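Local coordinates for protein glycosyl transferase (Staphylococcus aureus, PDB 5TZJ) that belongs to the family 2 glycosyl transferases, with a Rossmann-like, GT-A-type catalytic domain followed by a TarS-type linker domain, and binds uridine-diphosphate-N-acetylglucosamine, at residues Arg75-Ala78 with Leu79-Glu83; Phe28-Thr31 with Glu32-Val35; Glu51-Arg54 with Asn55-Leu59; Lys155-Thr159 with Ala160-Asp164. One frame throughout, in Å; residues are numbered along the deposited sequence.

Interaction 1: residues Arg75-Ala78 with Leu79-Glu83; sequences RNVA and LKQAE. With UD1 (uridine-diphosphate-N-acetylglucosamine), chain C.
Arg75 reaches the sugar of uridine-diphosphate-N-acetylglucosamine from helix 72-81, in the GT-A-type domain, while its carbonyl takes part in the i to i+4 bonding of the helix. NH2 of Arg75 gives its straighter bond to O4' of the ligand at 2.8 Å; a weak one from NH2 to O3' and another weak one from NH1 to O4' complete the grip, with O3' at the guanidinium edge. The chain is extended from CG to NE, which carries the charged end far from the helix. Asp91 and Glu177, each salt-bridged to this guanidinium and each also hydrogen-bonded to the ligand, probably fix its rotation, and Phe169 adds a cation-pi contact. Behind it, Leu79 N bonds to Arg75 O at 2.7 Å, Lys80 N to Asn76 O at 3.1 Å and Gln81 N to Val77 O at 3.3 Å; the bond from Ala82 N to Ala78 O is weak, and Ala82 is the first residue to leave helical geometry. Lys80 bends at chi2 (134°), bringing CD to 3.4 Å from Asn76 O. Val77 and Gln81 run side by side, pointing the same way, CG1 of Val77 3.8 Å from NE2 of Gln81.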
loop_
_atom_site.group_PDB
_atom_site.type_symbol
_atom_site.label_atom_id
_atom_site.label_comp_id
_atom_site.label_asym_id
_atom_site.label_seq_id
_atom_site.Cartn_x
_atom_site.Cartn_y
_atom_site.Cartn_z
ATOM N N ARG A 75 -12.088 -8.194 -3.554
ATOM C CA ARG A 75 -12.151 -6.865 -4.160
ATOM C C ARG A 75 -12.151 -6.969 -5.683
ATOM O O ARG A 75 -12.861 -6.201 -6.362
ATOM C CB ARG A 75 -11.026 -5.926 -3.678
ATOM C CG ARG A 75 -10.979 -5.587 -2.160
ATOM C CD ARG A 75 -9.678 -4.772 -1.845
ATOM N NE ARG A 75 -9.583 -4.317 -0.453
ATOM C CZ ARG A 75 -8.453 -4.345 0.245
ATOM N NH1 ARG A 75 -7.364 -4.824 -0.339
ATOM N NH2 ARG A 75 -8.405 -3.903 1.505
ATOM N N ASN A 76 -11.400 -7.932 -6.226
ATOM C CA ASN A 76 -11.405 -8.199 -7.675
ATOM C C ASN A 76 -12.791 -8.596 -8.176
ATOM O O ASN A 76 -13.244 -8.116 -9.223
ATOM C CB ASN A 76 -10.413 -9.315 -8.002
ATOM C CG ASN A 76 -8.963 -8.863 -7.843
ATOM O OD1 ASN A 76 -8.695 -7.659 -7.831
ATOM N ND2 ASN A 76 -8.032 -9.810 -7.783
ATOM N N VAL A 77 -13.474 -9.493 -7.458
ATOM C CA VAL A 77 -14.839 -9.868 -7.841
ATOM C C VAL A 77 -15.736 -8.648 -7.828
ATOM O O VAL A 77 -16.524 -8.419 -8.764
ATOM C CB VAL A 77 -15.367 -10.961 -6.890
ATOM C CG1 VAL A 77 -16.851 -11.297 -7.191
ATOM C CG2 VAL A 77 -14.432 -12.172 -6.898
ATOM N N ALA A 78 -15.589 -7.809 -6.789
ATOM C CA ALA A 78 -16.401 -6.601 -6.693
ATOM C C ALA A 78 -16.062 -5.623 -7.806
ATOM O O ALA A 78 -16.957 -4.949 -8.341
ATOM C CB ALA A 78 -16.188 -5.913 -5.338
ATOM N N LEU A 79 -14.767 -5.470 -8.113
ATOM C CA LEU A 79 -14.378 -4.495 -9.131
ATOM C C LEU A 79 -15.006 -4.837 -10.483
ATOM O O LEU A 79 -15.504 -3.944 -11.195
ATOM C CB LEU A 79 -12.846 -4.422 -9.212
ATOM C CG LEU A 79 -12.225 -3.372 -10.147
ATOM C CD1 LEU A 79 -12.810 -1.985 -9.890
ATOM C CD2 LEU A 79 -10.666 -3.385 -10.002
ATOM N N LYS A 80 -15.069 -6.133 -10.814
ATOM C CA LYS A 80 -15.719 -6.551 -12.055
ATOM C C LYS A 80 -17.211 -6.213 -12.062
ATOM O O LYS A 80 -17.740 -5.786 -13.093
ATOM C CB LYS A 80 -15.492 -8.044 -12.285
ATOM C CG LYS A 80 -14.169 -8.335 -12.996
ATOM C CD LYS A 80 -13.385 -9.473 -12.345
ATOM C CE LYS A 80 -11.984 -9.616 -12.975
ATOM N NZ LYS A 80 -10.951 -10.212 -12.058
ATOM N N GLN A 81 -17.907 -6.391 -10.925
ATOM C CA GLN A 81 -19.340 -6.081 -10.835
ATOM C C GLN A 81 -19.610 -4.590 -10.831
ATOM O O GLN A 81 -20.718 -4.166 -11.164
ATOM C CB GLN A 81 -19.957 -6.685 -9.564
ATOM C CG GLN A 81 -19.953 -8.222 -9.492
ATOM C CD GLN A 81 -20.216 -8.774 -8.079
ATOM O OE1 GLN A 81 -20.237 -8.030 -7.103
ATOM N NE2 GLN A 81 -20.405 -10.094 -7.981
ATOM N N ALA A 82 -18.618 -3.792 -10.459
ATOM C CA ALA A 82 -18.804 -2.369 -10.218
ATOM C C ALA A 82 -19.187 -1.619 -11.487
ATOM O O ALA A 82 -18.545 -1.765 -12.534
ATOM C CB ALA A 82 -17.512 -1.796 -9.633
ATOM N N GLU A 83 -20.205 -0.766 -11.363
ATOM C CA GLU A 83 -20.680 0.066 -12.451
ATOM C C GLU A 83 -20.436 1.557 -12.239
ATOM O O GLU A 83 -20.737 2.343 -13.141
ATOM C CB GLU A 83 -22.177 -0.186 -12.669
ATOM C CG GLU A 83 -22.467 -1.497 -13.371
ATOM C CD GLU A 83 -23.955 -1.696 -13.660
ATOM O OE1 GLU A 83 -24.690 -2.110 -12.730
ATOM O OE2 GLU A 83 -24.378 -1.425 -14.812
HETATM C "C1'" UD1 C . -4.713 -3.032 6.058
HETATM C "C2'" UD1 C . -5.144 -2.196 4.859
HETATM C "C3'" UD1 C . -6.049 -3.058 4.043
HETATM C "C4'" UD1 C . -5.184 -4.092 3.410
HETATM C "C5'" UD1 C . -4.725 -5.047 4.513
HETATM C "C6'" UD1 C . -3.816 -6.103 3.956
HETATM C "C7'" UD1 C . -5.005 0.229 5.493
HETATM C "C8'" UD1 C . -3.504 0.156 5.278
HETATM N "N2'" UD1 C . -5.819 -0.945 5.303
HETATM O "O1'" UD1 C . -5.855 -3.265 6.797
HETATM O "O3'" UD1 C . -6.827 -2.292 3.080
HETATM O "O4'" UD1 C . -5.905 -4.773 2.402
HETATM O "O5'" UD1 C . -4.018 -4.292 5.584
HETATM O "O6'" UD1 C . -2.893 -5.516 3.071
HETATM O "O7'" UD1 C . -5.524 1.229 5.839
HETATM N N1 UD1 C . -10.800 -9.675 4.302
HETATM C C2 UD1 C . -11.324 -10.600 3.257
HETATM N N3 UD1 C . -10.884 -12.030 3.217
HETATM C C4 UD1 C . -9.924 -12.496 4.212
HETATM C C5 UD1 C . -9.379 -11.555 5.245
HETATM C C6 UD1 C . -9.825 -10.142 5.274
HETATM O O2 UD1 C . -12.093 -10.202 2.468
HETATM O O4 UD1 C . -9.576 -13.631 4.183
HETATM C C1B UD1 C . -11.205 -8.294 4.268
HETATM C C2B UD1 C . -11.609 -7.666 5.713
HETATM O "O2'" UD1 C . -13.009 -8.040 6.026
HETATM C C3B UD1 C . -11.396 -6.358 5.570
HETATM C C4B UD1 C . -10.250 -6.225 4.546
HETATM O O4B UD1 C . -10.156 -7.592 3.844
HETATM O O3B UD1 C . -12.580 -5.670 4.940
HETATM C C5B UD1 C . -8.971 -5.950 5.112
HETATM O O5B UD1 C . -8.624 -6.966 6.013
HETATM P PA UD1 C . -8.156 -6.482 7.519
HETATM O O1A UD1 C . -8.112 -7.663 8.454
HETATM O O2A UD1 C . -9.092 -5.399 8.026
HETATM O O3A UD1 C . -6.645 -5.828 7.260
HETATM P PB UD1 C . -5.993 -4.463 7.930
HETATM O O1B UD1 C . -6.795 -3.902 9.083
HETATM O O2B UD1 C . -4.676 -5.016 8.451
#

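Interaction 2: residues Phe28-Thr31 with Glu32-Val35; sequences FPKT and EFEV
The turn that leads into strand 33-39, the second parallel strand of the Rossmann-like domain, is closed by Glu32 and Phe33 folding back on Phe28, Pro29 and Lys30. Its one backbone bond across the contact runs from Glu32 N to Pro29 O at 3.0 Å, in an i to i+3 turn from Pro29 to Glu32. The N-H points fairly straight at the oxygen (155°), but the donor stands well above the carbonyl plane. The same oxygen has a second neighbour: CD1 of Phe33 is 3.3 Å from Pro29 O, which lies at the edge of that ring. Phe33 can come back this far because CG sits between its backbone N and carbonyl carbon (chi1 70°), turning the ring toward the preceding loop. There CD1 meets CD2 of Phe28 at 3.7 Å, the two side chains sliding past each other in opposite directions; CD1 of Phe33 lies near the plane of the Phe28 ring, at its edge. One face of the Phe28 ring is covered by CD of Pro29, and CE2 touches CB of Glu32 at 3.6 Å. Lys30 runs alongside Phe33, its CD 4.0 Å from CE1 of the ring, so the aliphatic part of the lysine extends the apolar cluster. Outward from the turn, both phenylalanines rest on Leu101 of helix 100-111, and Phe33 also meets Leu57; beyond them strand 33-39 takes its place in the sheet between strands 3-9 and 59-63.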
loop_
_atom_site.group_PDB
_atom_site.type_symbol
_atom_site.label_atom_id
_atom_site.label_comp_id
_atom_site.label_asym_id
_atom_site.label_seq_id
_atom_site.Cartn_x
_atom_site.Cartn_y
_atom_site.Cartn_z
ATOM N N PHE A 28 -25.285 12.541 0.045
ATOM C CA PHE A 28 -25.020 12.295 -1.354
ATOM C C PHE A 28 -26.153 11.388 -1.796
ATOM O O PHE A 28 -26.575 10.533 -0.999
ATOM C CB PHE A 28 -23.659 11.607 -1.549
ATOM C CG PHE A 28 -23.219 11.551 -2.973
ATOM C CD1 PHE A 28 -22.797 12.703 -3.617
ATOM C CD2 PHE A 28 -23.252 10.351 -3.684
ATOM C CE1 PHE A 28 -22.403 12.669 -4.941
ATOM C CE2 PHE A 28 -22.859 10.305 -5.011
ATOM C CZ PHE A 28 -22.438 11.475 -5.644
ATOM N N PRO A 29 -26.674 11.528 -3.019
ATOM C CA PRO A 29 -27.827 10.703 -3.427
ATOM C C PRO A 29 -27.489 9.217 -3.489
ATOM O O PRO A 29 -26.462 8.817 -4.053
ATOM C CB PRO A 29 -28.194 11.261 -4.812
ATOM C CG PRO A 29 -27.504 12.592 -4.919
ATOM C CD PRO A 29 -26.249 12.433 -4.098
ATOM N N LYS A 30 -28.367 8.395 -2.887
ATOM C CA LYS A 30 -28.206 6.942 -2.871
ATOM C C LYS A 30 -28.375 6.336 -4.258
ATOM O O LYS A 30 -27.840 5.253 -4.527
ATOM C CB LYS A 30 -29.215 6.290 -1.911
ATOM C CG LYS A 30 -28.739 6.169 -0.469
ATOM C CD LYS A 30 -28.368 7.552 0.083
ATOM C CE LYS A 30 -28.154 7.520 1.572
ATOM N NZ LYS A 30 -29.358 6.950 2.243
ATOM N N THR A 31 -29.119 7.015 -5.124
ATOM C CA THR A 31 -29.219 6.688 -6.536
ATOM C C THR A 31 -27.908 6.852 -7.289
ATOM O O THR A 31 -27.788 6.346 -8.408
ATOM C CB THR A 31 -30.263 7.608 -7.177
ATOM O OG1 THR A 31 -30.196 7.494 -8.600
ATOM C CG2 THR A 31 -29.970 9.038 -6.800
ATOM N N GLU A 32 -26.949 7.596 -6.742
ATOM C CA GLU A 32 -25.722 7.896 -7.466
ATOM C C GLU A 32 -24.538 7.059 -7.005
ATOM O O GLU A 32 -23.417 7.267 -7.495
ATOM C CB GLU A 32 -25.391 9.387 -7.347
ATOM C CG GLU A 32 -26.197 10.231 -8.333
ATOM C CD GLU A 32 -25.984 9.757 -9.768
ATOM O OE1 GLU A 32 -26.972 9.348 -10.405
ATOM O OE2 GLU A 32 -24.813 9.762 -10.245
ATOM N N PHE A 33 -24.735 6.147 -6.063
ATOM C CA PHE A 33 -23.650 5.233 -5.736
ATOM C C PHE A 33 -24.248 3.871 -5.428
ATOM O O PHE A 33 -25.472 3.708 -5.294
ATOM C CB PHE A 33 -22.748 5.755 -4.591
ATOM C CG PHE A 33 -23.384 5.772 -3.215
ATOM C CD1 PHE A 33 -24.185 6.826 -2.821
ATOM C CD2 PHE A 33 -23.145 4.764 -2.300
ATOM C CE1 PHE A 33 -24.747 6.857 -1.551
ATOM C CE2 PHE A 33 -23.700 4.799 -1.023
ATOM C CZ PHE A 33 -24.494 5.855 -0.653
ATOM N N GLU A 34 -23.371 2.879 -5.412
ATOM C CA GLU A 34 -23.728 1.514 -5.105
ATOM C C GLU A 34 -22.693 0.998 -4.123
ATOM O O GLU A 34 -21.573 1.524 -4.068
ATOM C CB GLU A 34 -23.746 0.636 -6.363
ATOM C CG GLU A 34 -22.359 0.324 -6.946
ATOM C CD GLU A 34 -22.451 -0.535 -8.194
ATOM O OE1 GLU A 34 -23.569 -0.987 -8.517
ATOM O OE2 GLU A 34 -21.423 -0.757 -8.867
ATOM N N VAL A 35 -23.083 0.004 -3.325
ATOM C CA VAL A 35 -22.196 -0.604 -2.351
ATOM C C VAL A 35 -22.049 -2.048 -2.768
ATOM O O VAL A 35 -23.046 -2.777 -2.815
ATOM C CB VAL A 35 -22.746 -0.494 -0.917
ATOM C CG1 VAL A 35 -21.747 -1.128 0.108
ATOM C CG2 VAL A 35 -23.069 0.922 -0.581
#

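Interaction 3: residues Glu51-Arg54 with Asn55-Leu59; sequences EKYR and NKLNL
Tyr53, Arg54 and Leu59 account for most of the packing here, with the Tyr53 carbonyl at the centre. That oxygen accepts two backbone bonds: Leu57 N comes in nearly in line with the C=O at 2.8 Å, while Lys56 N, at 2.9 Å, stands above the carbonyl plane. The two bonds tie Lys56 and Leu57 to Tyr53. The Tyr53 side chain lies alongside Lys56, whose CD is 3.8 Å from CD2 of the ring. CB of Tyr53 meets methyl CD1 of Leu57 and methyl CD1 of Leu59, both at 4.1 Å, and the ring continues toward helix 16-24, where its hydroxyl is hydrogen-bonded to Asn21. This is the connection between helix 46-51 and strand 59-63, a helix-to-strand passage of the Rossmann-like domain that begins with a type I beta turn from Glu51 to Arg54. Leu59, at the start of the strand, sends CD1 back to the turn, 3.4 Å from Arg54 N. Its other methyl, CD2, lies over one face of the Arg54 guanidinium, offset toward the rim. Arg54 bends at chi2 and chi3 (76° and 51°), which folds the guanidinium back over the turn to a salt bridge with Glu51; NE of Arg54 lies 3.3 Å from OE2 of Glu51, which it meets on the syn side and in the guanidinium plane. A water takes the N-H of Asn55 and donates to Lys52 O, bridging the two residues.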
loop_
_atom_site.group_PDB
_atom_site.type_symbol
_atom_site.label_atom_id
_atom_site.label_comp_id
_atom_site.label_asym_id
_atom_site.label_seq_id
_atom_site.Cartn_x
_atom_site.Cartn_y
_atom_site.Cartn_z
ATOM N N GLU A 51 -27.822 -7.590 4.699
ATOM C CA GLU A 51 -29.111 -7.573 4.010
ATOM C C GLU A 51 -30.132 -6.637 4.650
ATOM O O GLU A 51 -31.130 -6.293 3.999
ATOM C CB GLU A 51 -29.687 -8.996 3.921
ATOM C CG GLU A 51 -29.043 -9.731 2.772
ATOM C CD GLU A 51 -29.562 -9.208 1.448
ATOM O OE1 GLU A 51 -28.740 -9.159 0.491
ATOM O OE2 GLU A 51 -30.791 -8.872 1.375
ATOM N N LYS A 52 -29.920 -6.213 5.897
ATOM C CA LYS A 52 -30.822 -5.216 6.461
ATOM C C LYS A 52 -30.717 -3.856 5.760
ATOM O O LYS A 52 -31.588 -3.011 5.978
ATOM C CB LYS A 52 -30.563 -5.059 7.965
ATOM C CG LYS A 52 -30.555 -6.373 8.771
ATOM C CD LYS A 52 -30.303 -6.095 10.260
ATOM C CE LYS A 52 -29.780 -7.317 11.010
ATOM N NZ LYS A 52 -30.865 -8.098 11.698
ATOM N N TYR A 53 -29.695 -3.631 4.918
ATOM C CA TYR A 53 -29.507 -2.365 4.209
ATOM C C TYR A 53 -29.935 -2.414 2.741
ATOM O O TYR A 53 -29.762 -1.412 2.031
ATOM C CB TYR A 53 -28.033 -1.932 4.308
ATOM C CG TYR A 53 -27.646 -1.563 5.726
ATOM C CD1 TYR A 53 -27.308 -2.553 6.642
ATOM C CD2 TYR A 53 -27.659 -0.214 6.165
ATOM C CE1 TYR A 53 -26.977 -2.245 7.938
ATOM C CE2 TYR A 53 -27.318 0.115 7.474
ATOM C CZ TYR A 53 -26.977 -0.917 8.359
ATOM O OH TYR A 53 -26.640 -0.653 9.668
ATOM N N ARG A 54 -30.498 -3.548 2.296
ATOM C CA ARG A 54 -30.952 -3.776 0.916
ATOM C C ARG A 54 -31.831 -2.640 0.357
ATOM O O ARG A 54 -31.670 -2.229 -0.802
ATOM C CB ARG A 54 -31.716 -5.116 0.883
ATOM C CG ARG A 54 -32.543 -5.438 -0.357
ATOM C CD ARG A 54 -31.691 -5.875 -1.548
ATOM N NE ARG A 54 -30.733 -6.940 -1.240
ATOM C CZ ARG A 54 -29.714 -7.262 -2.038
ATOM N NH1 ARG A 54 -29.530 -6.586 -3.172
ATOM N NH2 ARG A 54 -28.852 -8.224 -1.701
ATOM N N ASN A 55 -32.777 -2.146 1.141
ATOM C CA ASN A 55 -33.648 -1.087 0.650
ATOM C C ASN A 55 -33.171 0.282 1.086
ATOM O O ASN A 55 -33.783 1.285 0.721
ATOM C CB ASN A 55 -35.103 -1.289 1.097
ATOM C CG ASN A 55 -35.724 -2.580 0.569
ATOM O OD1 ASN A 55 -35.498 -2.985 -0.581
ATOM N ND2 ASN A 55 -36.543 -3.204 1.393
ATOM N N LYS A 56 -32.095 0.344 1.860
ATOM C CA LYS A 56 -31.529 1.611 2.291
ATOM C C LYS A 56 -30.403 2.063 1.371
ATOM O O LYS A 56 -30.258 3.263 1.097
ATOM C CB LYS A 56 -31.029 1.469 3.733
ATOM C CG LYS A 56 -30.878 2.757 4.487
ATOM C CD LYS A 56 -30.246 2.484 5.840
ATOM C CE LYS A 56 -30.810 3.403 6.911
ATOM N NZ LYS A 56 -31.858 2.685 7.681
ATOM N N LEU A 57 -29.610 1.110 0.879
ATOM C CA LEU A 57 -28.507 1.368 -0.029
ATOM C C LEU A 57 -28.788 0.707 -1.371
ATOM O O LEU A 57 -29.547 -0.250 -1.463
ATOM C CB LEU A 57 -27.203 0.833 0.561
ATOM C CG LEU A 57 -26.799 1.690 1.770
ATOM C CD1 LEU A 57 -25.730 0.990 2.623
ATOM C CD2 LEU A 57 -26.331 3.109 1.335
ATOM N N ASN A 58 -28.168 1.229 -2.412
ATOM C CA ASN A 58 -28.050 0.510 -3.676
ATOM C C ASN A 58 -27.041 -0.615 -3.462
ATOM O O ASN A 58 -25.835 -0.392 -3.478
ATOM C CB ASN A 58 -27.586 1.469 -4.762
ATOM C CG ASN A 58 -27.846 0.949 -6.136
ATOM O OD1 ASN A 58 -28.365 -0.152 -6.293
ATOM N ND2 ASN A 58 -27.529 1.755 -7.151
ATOM N N LEU A 59 -27.510 -1.829 -3.259
ATOM C CA LEU A 59 -26.669 -2.848 -2.651
ATOM C C LEU A 59 -26.437 -3.995 -3.630
ATOM O O LEU A 59 -27.370 -4.455 -4.289
ATOM C CB LEU A 59 -27.347 -3.319 -1.372
ATOM C CG LEU A 59 -26.546 -3.884 -0.218
ATOM C CD1 LEU A 59 -27.421 -4.237 0.999
ATOM C CD2 LEU A 59 -25.906 -5.070 -0.725
HETATM O O HOH W 1 -32.933 -1.593 4.213
#

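Interaction 4: residues Lys155-Thr159 with Ala160-Asp164; sequences KIYRT and ALLKD
Tyr157 and Leu162 meet where strand 156-158 passes into helix 159-164, a strand-to-helix corner with an angle of 58° between the two short axes and Arg158 at the N-cap position. The side chains cross: with CG anti to its carbonyl carbon (chi1 -60°), Leu162 sets both methyls against the tyrosine, CD1 touching CB of Tyr157 at 3.8 Å and CD2 lying obliquely by the ring. The ring itself is held further out, its hydroxyl bonded to Thr182 and its edge-to-face partner being Phe181 of helix 177-188. On the neighbouring position CB of Arg158 packs on CB of Leu161 at 4.1 Å. Arg158 sets CG on the far side from its own N (chi1 -175°) and then bends at chi3, which turns the guanidinium off to a salt bridge with Asp114. Arg158 O takes only weak bonds from Leu161 N and Leu162 N. The first i to i+4 bond that is not weak is Lys163 N to Thr159 O, 3.0 Å long. Thr159 gives its hydroxyl to Gly84 O and leaves its methyl for Lys163, whose extended chain runs alongside toward Leu79 O, with CE 3.9 Å from CG2 of Thr159.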
loop_
_atom_site.group_PDB
_atom_site.type_symbol
_atom_site.label_atom_id
_atom_site.label_comp_id
_atom_site.label_asym_id
_atom_site.label_seq_id
_atom_site.Cartn_x
_atom_site.Cartn_y
_atom_site.Cartn_z
ATOM N N LYS A 155 -8.683 4.655 -1.220
ATOM C CA LYS A 155 -8.628 5.837 -2.064
ATOM C C LYS A 155 -9.717 5.690 -3.120
ATOM O O LYS A 155 -10.355 4.637 -3.253
ATOM C CB LYS A 155 -7.253 5.987 -2.735
ATOM C CG LYS A 155 -6.053 5.909 -1.735
ATOM C CD LYS A 155 -4.721 5.698 -2.473
ATOM C CE LYS A 155 -3.500 5.949 -1.534
ATOM N NZ LYS A 155 -3.513 5.016 -0.390
ATOM N N ILE A 156 -9.907 6.753 -3.890
ATOM C CA ILE A 156 -10.852 6.762 -4.988
ATOM C C ILE A 156 -10.083 6.624 -6.293
ATOM O O ILE A 156 -9.120 7.386 -6.556
ATOM C CB ILE A 156 -11.702 8.045 -4.953
ATOM C CG1 ILE A 156 -12.525 8.046 -3.659
ATOM C CG2 ILE A 156 -12.627 8.162 -6.194
ATOM C CD1 ILE A 156 -13.428 9.278 -3.519
ATOM N N TYR A 157 -10.523 5.669 -7.130
ATOM C CA TYR A 157 -9.868 5.381 -8.403
ATOM C C TYR A 157 -10.884 5.441 -9.530
ATOM O O TYR A 157 -11.997 4.929 -9.389
ATOM C CB TYR A 157 -9.244 4.026 -8.434
ATOM C CG TYR A 157 -8.322 3.685 -7.282
ATOM C CD1 TYR A 157 -6.945 3.618 -7.499
ATOM C CD2 TYR A 157 -8.809 3.405 -5.996
ATOM C CE1 TYR A 157 -6.081 3.284 -6.482
ATOM C CE2 TYR A 157 -7.930 3.064 -4.952
ATOM C CZ TYR A 157 -6.571 2.990 -5.216
ATOM O OH TYR A 157 -5.658 2.649 -4.239
ATOM N N ARG A 158 -10.489 6.030 -10.668
ATOM C CA ARG A 158 -11.382 6.016 -11.819
ATOM C C ARG A 158 -11.519 4.580 -12.300
ATOM O O ARG A 158 -10.509 3.896 -12.498
ATOM C CB ARG A 158 -10.856 6.899 -12.944
ATOM C CG ARG A 158 -11.831 7.006 -14.149
ATOM C CD ARG A 158 -11.177 7.836 -15.250
ATOM N NE ARG A 158 -10.936 9.205 -14.800
ATOM C CZ ARG A 158 -11.850 10.185 -14.871
ATOM N NH1 ARG A 158 -13.061 9.933 -15.363
ATOM N NH2 ARG A 158 -11.558 11.413 -14.438
ATOM N N THR A 159 -12.766 4.122 -12.482
ATOM C CA THR A 159 -12.979 2.708 -12.786
ATOM C C THR A 159 -12.315 2.314 -14.110
ATOM O O THR A 159 -11.675 1.257 -14.204
ATOM C CB THR A 159 -14.487 2.403 -12.787
ATOM O OG1 THR A 159 -15.048 2.818 -11.530
ATOM C CG2 THR A 159 -14.758 0.894 -13.009
ATOM N N ALA A 160 -12.416 3.169 -15.133
ATOM C CA ALA A 160 -11.754 2.879 -16.407
ATOM C C ALA A 160 -10.232 2.866 -16.287
ATOM O O ALA A 160 -9.556 2.189 -17.080
ATOM C CB ALA A 160 -12.178 3.892 -17.471
ATOM N N LEU A 161 -9.657 3.618 -15.339
ATOM C CA LEU A 161 -8.203 3.542 -15.189
ATOM C C LEU A 161 -7.792 2.143 -14.794
ATOM O O LEU A 161 -6.825 1.589 -15.331
ATOM C CB LEU A 161 -7.692 4.544 -14.154
ATOM C CG LEU A 161 -6.231 4.309 -13.751
ATOM C CD1 LEU A 161 -5.260 4.956 -14.760
ATOM C CD2 LEU A 161 -6.023 4.846 -12.373
ATOM N N LEU A 162 -8.535 1.549 -13.868
ATOM C CA LEU A 162 -8.247 0.196 -13.418
ATOM C C LEU A 162 -8.527 -0.815 -14.519
ATOM O O LEU A 162 -7.690 -1.674 -14.823
ATOM C CB LEU A 162 -9.074 -0.107 -12.154
ATOM C CG LEU A 162 -8.793 0.838 -10.950
ATOM C CD1 LEU A 162 -9.646 0.446 -9.706
ATOM C CD2 LEU A 162 -7.259 0.874 -10.579
ATOM N N LYS A 163 -9.682 -0.709 -15.151
ATOM C CA LYS A 163 -10.084 -1.784 -16.050
ATOM C C LYS A 163 -9.365 -1.694 -17.393
ATOM O O LYS A 163 -8.946 -2.726 -17.928
ATOM C CB LYS A 163 -11.610 -1.794 -16.223
ATOM C CG LYS A 163 -12.314 -2.221 -14.941
ATOM C CD LYS A 163 -13.834 -2.423 -15.124
ATOM C CE LYS A 163 -14.432 -2.953 -13.824
ATOM N NZ LYS A 163 -15.927 -2.927 -13.786
ATOM N N ASP A 164 -9.157 -0.474 -17.926
ATOM C CA ASP A 164 -8.494 -0.339 -19.225
ATOM C C ASP A 164 -7.060 -0.823 -19.167
ATOM O O ASP A 164 -6.530 -1.276 -20.180
ATOM C CB ASP A 164 -8.512 1.106 -19.719
ATOM C CG ASP A 164 -9.915 1.605 -20.003
ATOM O OD1 ASP A 164 -10.857 0.778 -20.006
ATOM O OD2 ASP A 164 -10.073 2.824 -20.236
#

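Along the chain the four contacts come in series, none nested in or crossing another: interaction 2 closes the turn into strand 33-39, interaction 3 the turn between helix 46-51 and strand 59-63, interaction 1 the end of helix 72-81, and interaction 4 the corner from strand 156-158 into helix 159-164. Interactions 2 and 3 meet where strand 33-39 begins to pair with the run into strand 59-63, Val35 N lying 2.8 Å from Asn58 O. Glu34 of interaction 2 then receives Glu83 N of interaction 1, tying the helix end to the strand. Lys163 of interaction 4 reaches the same helix. Interactions 3 and 4 stand farthest apart, their centres about 24 Å from one another.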